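Local coordinates for protein MstE (Scytonema sp. PCC 10023, PDB 6SBF) that acts as a single-domain type II terpene cyclase with an alpha6-alpha6 barrel and probably cyclises isoprenoid precursors on the way to merosterols, at residues A115-A120 / V183-E188; T139-N144 / S191-Y196; E153-F158 / G171-H176; D214-T219 / G253-S258. The protein carries 1 engineered substitution. One frame throughout, in Å; residues are numbered along the deposited sequence. Where two conformers were deposited one is given.

How the contacts relate
Four contacts illustrate how loops and helix ends are tied together in an alpha6-alpha6 barrel. Contacts 1 and 2 have centres about 15 Å apart, share helix 187-200 and touch where Leu193 packs on Val183 and Ala184. Contact 2 in turn meets contact 3, about 17 Å away between centres, through Asn144 on Ala175 and the Tyr196 hydroxyl beside Ala175 and His176. Contact 4 stands apart: it follows the others along the chain, touches none of them, and has its centre about 24 Å from that of contact 1, across the middle of the molecule. In this apo form no ligand marks the pocket, but helix 109-121 of contact 1 starts in a DxDTT sequence, consistent with the class II cyclase acid motif.

Contact 1 (A115-A120 / V183-E188); sequences ALQLAA and VAALPE
Leu186 pushes its two methyls against Leu116 and Gln117, while the neighbouring Ala185 meets the amide of Gln117. The apolar part is a leucine pair whose side chains cross at about a right angle. Leu186 CD2 rests on Leu116 CB at 3.9 Å, and Leu186 CD1 reaches Leu116 CD1 at 4.0 Å. The same CD2 methyl also lies 3.8 Å from Gln117 CG, which places it between the aliphatic roots of two consecutive helical residues. The torsions explain the reach: Leu186 carries CG anti to its carbonyl carbon (chi1 -60°), and this throws the branch forward onto the helix.

The second kind of contact sets a methyl against a flat polar group. Ala185 CB lies over the broad side of the Gln117 amide, 3.6 Å from Gln117 OE1 and 3.8 Å from Gln117 NE2, so toward this turn the amide serves as a surface. Shortening Gln117 to an alanine is likely to leave the Ala185 methyl and one flank of Leu186 without their cover, opening a gap between helix and turn.

The presenting element is a type I beta turn from Val183 to Leu186, closed by the bond from Leu186 N to Val183 O at 2.9 Å. It links helix 177-183 to helix 187-200 and applies its corner to helix 109-121. Leu116 and Leu186 both continue onto Leu137 of helix 128-138, whereas Leu118 and Ala119 pack against helix 75-90.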
# COMPACT_ATOMS: atom_id res chain seq x y z
N ALA A 115 -1.81 -0.92 10.60
CA ALA A 115 -2.72 -0.82 11.77
C ALA A 115 -2.26 0.33 12.65
O ALA A 115 -3.12 1.04 13.20
CB ALA A 115 -2.77 -2.12 12.54
N LEU A 116 -0.96 0.52 12.81
CA LEU A 116 -0.41 1.65 13.58
C LEU A 116 -0.66 2.98 12.89
O LEU A 116 -0.85 4.00 13.62
CB LEU A 116 1.03 1.36 13.97
CG LEU A 116 1.24 0.25 14.98
CD1 LEU A 116 2.71 -0.13 15.05
CD2 LEU A 116 0.75 0.69 16.37
N GLN A 117 -0.63 3.06 11.57
CA GLN A 117 -0.99 4.30 10.86
C GLN A 117 -2.45 4.61 11.17
O GLN A 117 -2.83 5.77 11.38
CB GLN A 117 -0.71 4.17 9.36
CG GLN A 117 0.76 4.09 9.00
CD GLN A 117 0.95 4.26 7.51
OE1 GLN A 117 0.66 5.32 6.96
NE2 GLN A 117 1.46 3.22 6.83
N LEU A 118 -3.31 3.60 11.12
CA LEU A 118 -4.73 3.80 11.43
C LEU A 118 -4.89 4.26 12.89
O LEU A 118 -5.67 5.20 13.15
CB LEU A 118 -5.52 2.54 11.12
CG LEU A 118 -7.01 2.62 11.47
CD1 LEU A 118 -7.76 3.78 10.87
CD2 LEU A 118 -7.72 1.35 11.10
N ALA A 119 -4.18 3.64 13.79
CA ALA A 119 -4.22 4.03 15.22
C ALA A 119 -3.90 5.52 15.34
O ALA A 119 -4.60 6.23 16.09
CB ALA A 119 -3.27 3.19 16.04
N ALA A 120 -2.91 6.02 14.63
CA ALA A 120 -2.56 7.44 14.72
C ALA A 120 -3.75 8.28 14.28
O ALA A 120 -4.04 9.35 14.90
CB ALA A 120 -1.30 7.75 13.95
N VAL A 183 6.51 1.03 6.92
CA VAL A 183 6.79 1.15 8.36
C VAL A 183 7.46 2.50 8.61
O VAL A 183 7.22 3.10 9.67
CB VAL A 183 7.57 -0.06 8.90
CG1 VAL A 183 8.06 0.14 10.32
CG2 VAL A 183 6.71 -1.31 8.85
N ALA A 184 8.24 2.99 7.69
CA ALA A 184 8.90 4.32 7.84
C ALA A 184 7.87 5.46 7.80
O ALA A 184 8.29 6.59 8.09
CB ALA A 184 9.93 4.49 6.77
N ALA A 185 6.62 5.22 7.46
CA ALA A 185 5.52 6.22 7.64
C ALA A 185 5.31 6.50 9.14
O ALA A 185 4.75 7.54 9.45
CB ALA A 185 4.22 5.78 6.99
N LEU A 186 5.74 5.61 10.02
CA LEU A 186 5.61 5.77 11.47
C LEU A 186 6.79 6.59 11.94
O LEU A 186 7.94 6.21 11.76
CB LEU A 186 5.62 4.41 12.16
CG LEU A 186 4.49 3.47 11.72
CD1 LEU A 186 4.66 2.13 12.42
CD2 LEU A 186 3.09 4.03 12.01
N PRO A 187 6.57 7.74 12.62
CA PRO A 187 7.70 8.59 13.00
C PRO A 187 8.67 7.88 13.94
O PRO A 187 9.82 8.18 13.98
CB PRO A 187 7.05 9.74 13.79
CG PRO A 187 5.61 9.71 13.43
CD PRO A 187 5.26 8.37 12.86
N GLU A 188 8.18 6.88 14.68
CA GLU A 188 9.02 6.13 15.65
C GLU A 188 10.09 5.29 14.92
O GLU A 188 11.13 5.00 15.54
CB GLU A 188 8.14 5.25 16.55
CG GLU A 188 7.11 5.98 17.38
CD GLU A 188 5.75 6.26 16.74
OE1 GLU A 188 5.58 5.98 15.48
OE2 GLU A 188 4.92 6.83 17.51

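Contact 2 (T139-N144 / S191-Y196)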
# COMPACT_ATOMS: atom_id res chain seq x y z
N THR A 139 11.06 -6.29 16.60
CA THR A 139 11.60 -7.66 16.48
C THR A 139 11.94 -8.02 15.02
O THR A 139 12.76 -8.91 14.82
CB THR A 139 10.61 -8.66 17.09
OG1 THR A 139 10.28 -8.19 18.41
CG2 THR A 139 11.20 -10.05 17.15
N HIS A 140 11.30 -7.35 14.06
CA HIS A 140 11.45 -7.61 12.63
C HIS A 140 12.58 -6.79 12.00
O HIS A 140 12.85 -7.03 10.80
CB HIS A 140 10.12 -7.33 11.95
CG HIS A 140 9.04 -8.27 12.31
ND1 HIS A 140 9.01 -9.59 11.88
CD2 HIS A 140 7.94 -8.10 13.01
CE1 HIS A 140 7.90 -10.15 12.34
NE2 HIS A 140 7.24 -9.27 13.02
N LEU A 141 13.22 -5.90 12.75
CA LEU A 141 14.35 -5.15 12.21
C LEU A 141 15.53 -6.10 11.96
O LEU A 141 15.85 -6.89 12.83
CB LEU A 141 14.74 -4.07 13.19
CG LEU A 141 13.76 -2.93 13.34
CD1 LEU A 141 14.10 -2.10 14.56
CD2 LEU A 141 13.71 -2.09 12.07
N GLN A 142 16.17 -5.94 10.79
CA GLN A 142 17.26 -6.82 10.35
C GLN A 142 18.61 -6.13 10.52
O GLN A 142 18.71 -4.91 10.45
CB GLN A 142 16.98 -7.20 8.90
CG GLN A 142 15.73 -8.04 8.72
CD GLN A 142 15.70 -9.25 9.62
OE1 GLN A 142 16.58 -10.13 9.49
NE2 GLN A 142 14.70 -9.36 10.51
N PRO A 143 19.69 -6.93 10.62
CA PRO A 143 21.07 -6.42 10.57
C PRO A 143 21.41 -5.44 9.43
O PRO A 143 22.14 -4.50 9.68
CB PRO A 143 21.88 -7.72 10.40
CG PRO A 143 21.08 -8.74 11.14
CD PRO A 143 19.65 -8.39 10.81
N ASN A 144 20.74 -5.53 8.27
CA ASN A 144 21.03 -4.59 7.12
C ASN A 144 20.21 -3.31 7.17
O ASN A 144 20.38 -2.43 6.27
CB ASN A 144 20.65 -5.12 5.72
CG ASN A 144 19.17 -5.37 5.49
OD1 ASN A 144 18.23 -4.92 6.18
ND2 ASN A 144 18.98 -6.11 4.42
N SER A 191 13.59 7.29 11.31
CA SER A 191 15.06 7.48 11.43
C SER A 191 15.81 6.15 11.40
O SER A 191 16.85 6.08 10.74
CB SER A 191 15.41 8.24 12.70
OG SER A 191 16.82 8.33 12.81
N ARG A 192 15.31 5.11 12.05
CA ARG A 192 16.01 3.82 12.12
C ARG A 192 16.05 3.19 10.72
O ARG A 192 17.05 2.52 10.41
CB ARG A 192 15.28 2.87 13.08
CG ARG A 192 15.94 1.50 13.25
CD ARG A 192 17.39 1.39 13.71
NE ARG A 192 17.70 2.00 15.01
CZ ARG A 192 17.87 1.33 16.17
NH1 ARG A 192 18.12 2.00 17.29
NH2 ARG A 192 17.78 0.01 16.21
N LEU A 193 15.03 3.37 9.87
CA LEU A 193 14.97 2.75 8.52
C LEU A 193 15.63 3.63 7.44
O LEU A 193 15.77 3.20 6.31
CB LEU A 193 13.52 2.47 8.19
CG LEU A 193 12.91 1.38 9.06
CD1 LEU A 193 11.41 1.35 8.83
CD2 LEU A 193 13.46 0.01 8.70
N HIS A 194 16.01 4.87 7.76
CA HIS A 194 16.46 5.85 6.76
C HIS A 194 17.62 5.31 5.87
O HIS A 194 17.57 5.47 4.66
CB HIS A 194 16.86 7.15 7.50
CG HIS A 194 17.57 8.12 6.63
ND1 HIS A 194 18.93 8.04 6.41
CD2 HIS A 194 17.09 9.14 5.85
CE1 HIS A 194 19.28 9.02 5.59
NE2 HIS A 194 18.16 9.70 5.20
N ASP A 195 18.68 4.84 6.48
CA ASP A 195 19.89 4.48 5.72
C ASP A 195 19.53 3.34 4.77
O ASP A 195 20.01 3.33 3.62
CB ASP A 195 21.05 4.20 6.64
CG ASP A 195 21.62 5.42 7.35
OD1 ASP A 195 21.11 6.54 7.15
OD2 ASP A 195 22.57 5.22 8.08
N TYR A 196 18.79 2.35 5.24
CA TYR A 196 18.36 1.21 4.39
C TYR A 196 17.56 1.74 3.21
O TYR A 196 17.80 1.34 2.03
CB TYR A 196 17.53 0.23 5.21
CG TYR A 196 16.90 -0.85 4.37
CD1 TYR A 196 17.58 -2.01 4.05
CD2 TYR A 196 15.63 -0.66 3.87
CE1 TYR A 196 16.99 -2.98 3.26
CE2 TYR A 196 15.05 -1.64 3.08
CZ TYR A 196 15.74 -2.79 2.74
OH TYR A 196 15.13 -3.73 1.94
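Asn144 and Tyr196 bring a loop amide and a helical tyrosine ring together, and beside them Leu141 meets Leu193. The tyrosine has CG anti to the backbone N (chi1 172°), which carries the ring away from its helix toward the loop. Asn144 approaches with CG held between its own N and carbonyl carbon (chi1 64°), a turn that folds the amide back onto the ring. Amide and ring planes are 36° apart, with Asn144 OD1 well out of the ring plane and 3.7 Å from both Tyr196 CD1 and Tyr196 CE1. The backbone joins in from another direction: Asn144 O lies 3.6 Å from Tyr196 CD1, at the ring edge and near its plane.

The leucines make a looser pairing, with Leu141 CD2 4.0 Å from Leu193 CD2. The other methyl, Leu141 CD1, touches the aliphatic part of Arg192, 4.2 Å from Arg192 CG. Within the loop, Gln142 NE2 donates to His140 O at 3.0 Å along a nearly straight line, from above the carbonyl plane.

Were Tyr196 an alanine, the Asn144 amide and carbonyl would probably lose the ring they pack on, and Thr177 its hydroxyl partner. The main polar demands are met elsewhere, Asn144 OD1 by Gly146 N and Tyr196 OH by Thr177 OG1, which implies that the two segments cohere through van der Waals packing, with one backbone carbonyl, Asn144 O, at the C-H edge of the ring.

Contact 3 (E153-F158 / G171-H176). Engineered in segment 153-158: Phe158 (natural residue Tyr).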
# COMPACT_ATOMS: atom_id res chain seq x y z
N GLU A 153 9.89 -18.79 12.20
CA GLU A 153 9.22 -19.92 12.89
C GLU A 153 7.72 -19.64 12.85
O GLU A 153 6.95 -20.60 12.65
CB GLU A 153 9.84 -20.12 14.28
CG GLU A 153 11.27 -20.69 14.20
CD GLU A 153 11.55 -21.89 13.28
OE1 GLU A 153 12.55 -21.84 12.54
OE2 GLU A 153 10.79 -22.89 13.32
N SER A 154 7.31 -18.37 12.85
CA SER A 154 5.87 -18.00 12.81
C SER A 154 5.24 -18.47 11.51
O SER A 154 4.13 -19.07 11.55
CB SER A 154 5.67 -16.54 13.01
OG SER A 154 6.18 -16.19 14.26
N ILE A 155 5.86 -18.14 10.39
CA ILE A 155 5.27 -18.42 9.05
C ILE A 155 5.47 -19.91 8.73
O ILE A 155 4.59 -20.50 8.13
CB ILE A 155 5.79 -17.43 7.99
CG1 ILE A 155 5.04 -17.62 6.66
CG2 ILE A 155 7.32 -17.48 7.78
CD1 ILE A 155 3.56 -17.41 6.73
N ARG A 156 6.57 -20.52 9.14
CA ARG A 156 6.68 -21.99 9.06
C ARG A 156 5.55 -22.70 9.83
O ARG A 156 5.07 -23.76 9.33
CB ARG A 156 8.05 -22.45 9.58
CG ARG A 156 9.15 -22.33 8.53
CD ARG A 156 10.43 -22.99 9.02
NE ARG A 156 11.61 -22.72 8.21
CZ ARG A 156 11.85 -23.24 7.02
NH1 ARG A 156 12.97 -22.94 6.37
NH2 ARG A 156 10.96 -24.05 6.46
N ALA A 157 5.22 -22.24 11.06
CA ALA A 157 4.22 -22.93 11.93
C ALA A 157 2.87 -22.85 11.22
O ALA A 157 2.12 -23.77 11.27
CB ALA A 157 4.14 -22.32 13.32
N PHE A 158 2.60 -21.74 10.55
CA PHE A 158 1.34 -21.56 9.79
C PHE A 158 1.31 -22.50 8.58
O PHE A 158 0.23 -23.11 8.37
CB PHE A 158 1.17 -20.10 9.34
CG PHE A 158 -0.08 -19.98 8.53
CD1 PHE A 158 -1.31 -19.93 9.15
CD2 PHE A 158 -0.03 -19.96 7.15
CE1 PHE A 158 -2.48 -19.89 8.40
CE2 PHE A 158 -1.19 -19.90 6.39
CZ PHE A 158 -2.42 -19.88 7.02
N GLY A 171 13.78 -15.70 1.79
CA GLY A 171 13.05 -14.72 0.98
C GLY A 171 11.95 -14.05 1.78
O GLY A 171 11.96 -12.81 1.92
N TRP A 172 11.05 -14.85 2.33
CA TRP A 172 9.90 -14.29 3.07
C TRP A 172 10.33 -13.63 4.39
O TRP A 172 9.53 -12.84 4.92
CB TRP A 172 8.92 -15.40 3.35
CG TRP A 172 8.16 -15.86 2.16
CD1 TRP A 172 8.27 -15.45 0.87
CD2 TRP A 172 7.19 -16.92 2.16
NE1 TRP A 172 7.41 -16.17 0.08
CE2 TRP A 172 6.73 -17.06 0.85
CE3 TRP A 172 6.66 -17.70 3.17
CZ2 TRP A 172 5.73 -17.95 0.50
CZ3 TRP A 172 5.70 -18.61 2.82
CH2 TRP A 172 5.24 -18.74 1.51
N CYS A 173 11.50 -13.94 4.92
CA CYS A 173 11.94 -13.53 6.28
C CYS A 173 13.14 -12.58 6.20
O CYS A 173 13.73 -12.28 7.24
CB CYS A 173 12.21 -14.71 7.18
SG CYS A 173 10.77 -15.78 7.35
N GLY A 174 13.45 -12.08 5.03
CA GLY A 174 14.47 -11.04 4.86
C GLY A 174 13.87 -9.66 4.92
O GLY A 174 12.65 -9.47 4.79
N ALA A 175 14.75 -8.66 4.96
CA ALA A 175 14.32 -7.27 4.84
C ALA A 175 13.59 -7.06 3.53
O ALA A 175 14.11 -7.48 2.47
CB ALA A 175 15.48 -6.34 5.00
N HIS A 176 12.49 -6.34 3.56
CA HIS A 176 11.64 -6.06 2.38
C HIS A 176 11.52 -4.55 2.19
O HIS A 176 11.16 -3.85 3.14
CB HIS A 176 10.26 -6.68 2.58
CG HIS A 176 10.33 -8.15 2.63
ND1 HIS A 176 9.55 -8.94 3.45
CD2 HIS A 176 11.12 -9.01 1.92
CE1 HIS A 176 9.85 -10.22 3.23
NE2 HIS A 176 10.82 -10.31 2.27
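Ile155 faces the loop of Trp172 and Cys173 and alone carries this buried contact for its helix. Along segment 153-158, Glu153 first offers its carbonyl O to Ala157 N at 2.9 Å, an ordinary helical bond. At Ile155 the branches divide the work. CG1 stands anti to the backbone N (chi1 -173°) and touches the benzo part of the indole, 3.8 Å from Trp172 CE3; the isoleucine and tryptophan side chains cross at about a right angle. CG2, between the backbone N and the carbonyl carbon, packs 3.9 Å from Cys173 SG. Arg156 turns elsewhere, to a salt bridge with Glu152 and a hydrogen bond from NH1 to Val167 O. Phe158, an engineered replacement of the natural tyrosine, ends the helical segment and packs on Leu105.

The loop opposite is shaped by a type I turn from Gly171 to Gly174. His176 NE2 ties it back on itself, donating to Gly171 O at 2.8 Å in the carbonyl plane, while Gly174 O lies over the centre of the imidazole face.

Helix 152-158 is joined to the chain just before helix 177-183, where His176 is the N-cap. Beyond the isoleucine, Trp172 meets Phe169 and Trp211 and donates from NE1 to Pro314 O, close to strand 311-313.

Contact 4 (D214-T219 / G253-S258); sequences DHEYTT and GFVATS
The start of helix 215-229, within the squalene-hopene cyclase C-terminal family region and probably part of the alpha6-alpha6 barrel, meets an extended loop here, with Asp214 and Glu216 set against Val255 and Thr257. Both meetings put a carboxylate oxygen on a methyl group. Glu216 and Val255 come from opposite directions, and Glu216 OE1 lies 3.4 Å from Val255 CG1, a close fit. The glutamate chain bends at chi2 (75°) and thereby brings the carboxylate round to the valine. Its charge has a partner of its own, since Glu216 OE1 forms a salt bridge with Arg248 NE, whose side chain also packs on Val255. The valine methyl therefore lies beside the very oxygen that Arg248 holds.

At the second point, Asp214 OD1 comes 3.7 Å from Thr257 CG2, the two side chains crossing at about a right angle. The threonine gives its methyl to the aspartate and uses OG1 for His260 N.

Behind this front, the first helical turn is drawn together by His215 O, which accepts from Thr219 N at 2.9 Å and from Thr219 OG1 at 2.8 Å, the hydroxyl lying above the carbonyl plane.

Two helices complete the surroundings. Helix 235-248 supplies Arg248 and also Trp244, which packs on Glu216, while helix 265-275 contributes Phe266 on Asp214, Ala267 on Glu216 and Cys271 on Val255.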
# COMPACT_ATOMS: atom_id res chain seq x y z
N ASP A 214 4.07 -3.63 -8.74
CA ASP A 214 4.13 -2.24 -9.22
C ASP A 214 5.09 -1.43 -8.35
O ASP A 214 4.76 -1.09 -7.15
CB ASP A 214 2.73 -1.64 -9.21
CG ASP A 214 1.79 -2.34 -10.17
OD1 ASP A 214 2.15 -2.44 -11.36
OD2 ASP A 214 0.71 -2.80 -9.75
N HIS A 215 6.24 -1.02 -8.88
CA HIS A 215 7.28 -0.31 -8.14
C HIS A 215 6.80 1.07 -7.67
O HIS A 215 7.45 1.63 -6.77
CB HIS A 215 8.51 -0.10 -9.02
CG HIS A 215 9.11 -1.34 -9.57
ND1 HIS A 215 9.12 -2.54 -8.87
CD2 HIS A 215 9.79 -1.54 -10.74
CE1 HIS A 215 9.75 -3.45 -9.63
NE2 HIS A 215 10.14 -2.86 -10.77
N GLU A 216 5.74 1.60 -8.25
CA GLU A 216 5.19 2.91 -7.81
C GLU A 216 4.79 2.88 -6.33
O GLU A 216 4.92 3.90 -5.70
CB GLU A 216 4.02 3.29 -8.72
CG GLU A 216 4.39 3.47 -10.20
CD GLU A 216 4.64 2.21 -10.98
OE1 GLU A 216 5.26 2.32 -12.09
OE2 GLU A 216 4.20 1.11 -10.53
N TYR A 217 4.29 1.76 -5.86
CA TYR A 217 3.92 1.61 -4.44
C TYR A 217 5.12 1.86 -3.55
O TYR A 217 5.08 2.77 -2.67
CB TYR A 217 3.33 0.22 -4.24
CG TYR A 217 3.04 -0.17 -2.82
CD1 TYR A 217 3.96 -0.72 -1.99
CD2 TYR A 217 1.76 -0.05 -2.30
CE1 TYR A 217 3.69 -1.14 -0.70
CE2 TYR A 217 1.46 -0.45 -1.00
CZ TYR A 217 2.41 -0.99 -0.19
OH TYR A 217 2.10 -1.40 1.09
N THR A 218 6.20 1.15 -3.73
CA THR A 218 7.38 1.25 -2.86
C THR A 218 8.01 2.61 -3.08
O THR A 218 8.53 3.21 -2.11
CB THR A 218 8.34 0.08 -3.05
OG1 THR A 218 7.64 -1.14 -2.81
CG2 THR A 218 9.53 0.13 -2.14
N THR A 219 8.08 3.07 -4.32
CA THR A 219 8.77 4.33 -4.63
C THR A 219 8.03 5.49 -3.95
O THR A 219 8.67 6.35 -3.33
CB THR A 219 8.89 4.52 -6.14
OG1 THR A 219 9.65 3.42 -6.68
CG2 THR A 219 9.58 5.83 -6.48
N GLY A 253 -2.10 10.03 -19.22
CA GLY A 253 -2.43 10.20 -17.81
C GLY A 253 -2.37 8.92 -17.04
O GLY A 253 -2.93 8.88 -15.93
N PHE A 254 -1.69 7.90 -17.53
CA PHE A 254 -1.62 6.64 -16.79
C PHE A 254 -0.21 6.06 -16.80
O PHE A 254 0.62 6.35 -17.71
CB PHE A 254 -2.64 5.63 -17.35
CG PHE A 254 -2.52 5.31 -18.82
CD1 PHE A 254 -1.53 4.46 -19.31
CD2 PHE A 254 -3.39 5.87 -19.74
CE1 PHE A 254 -1.46 4.15 -20.66
CE2 PHE A 254 -3.30 5.61 -21.09
CZ PHE A 254 -2.32 4.75 -21.54
N VAL A 255 0.02 5.15 -15.86
CA VAL A 255 1.18 4.27 -15.81
C VAL A 255 0.78 3.00 -16.53
O VAL A 255 -0.12 2.26 -16.10
CB VAL A 255 1.63 3.97 -14.39
CG1 VAL A 255 2.78 2.96 -14.37
CG2 VAL A 255 2.02 5.27 -13.70
N ALA A 256 1.51 2.73 -17.62
CA ALA A 256 1.37 1.50 -18.42
C ALA A 256 2.19 0.38 -17.80
O ALA A 256 3.34 0.58 -17.43
CB ALA A 256 1.78 1.76 -19.85
N THR A 257 1.61 -0.80 -17.75
CA THR A 257 2.27 -2.03 -17.27
C THR A 257 2.15 -3.11 -18.36
O THR A 257 1.31 -3.04 -19.23
CB THR A 257 1.74 -2.46 -15.89
OG1 THR A 257 0.44 -2.99 -16.11
CG2 THR A 257 1.78 -1.37 -14.84
N SER A 258 2.94 -4.16 -18.20
CA SER A 258 2.81 -5.35 -19.08
C SER A 258 1.38 -5.88 -19.01
O SER A 258 0.78 -6.26 -20.06
CB SER A 258 3.86 -6.39 -18.66
OG SER A 258 3.80 -7.42 -19.57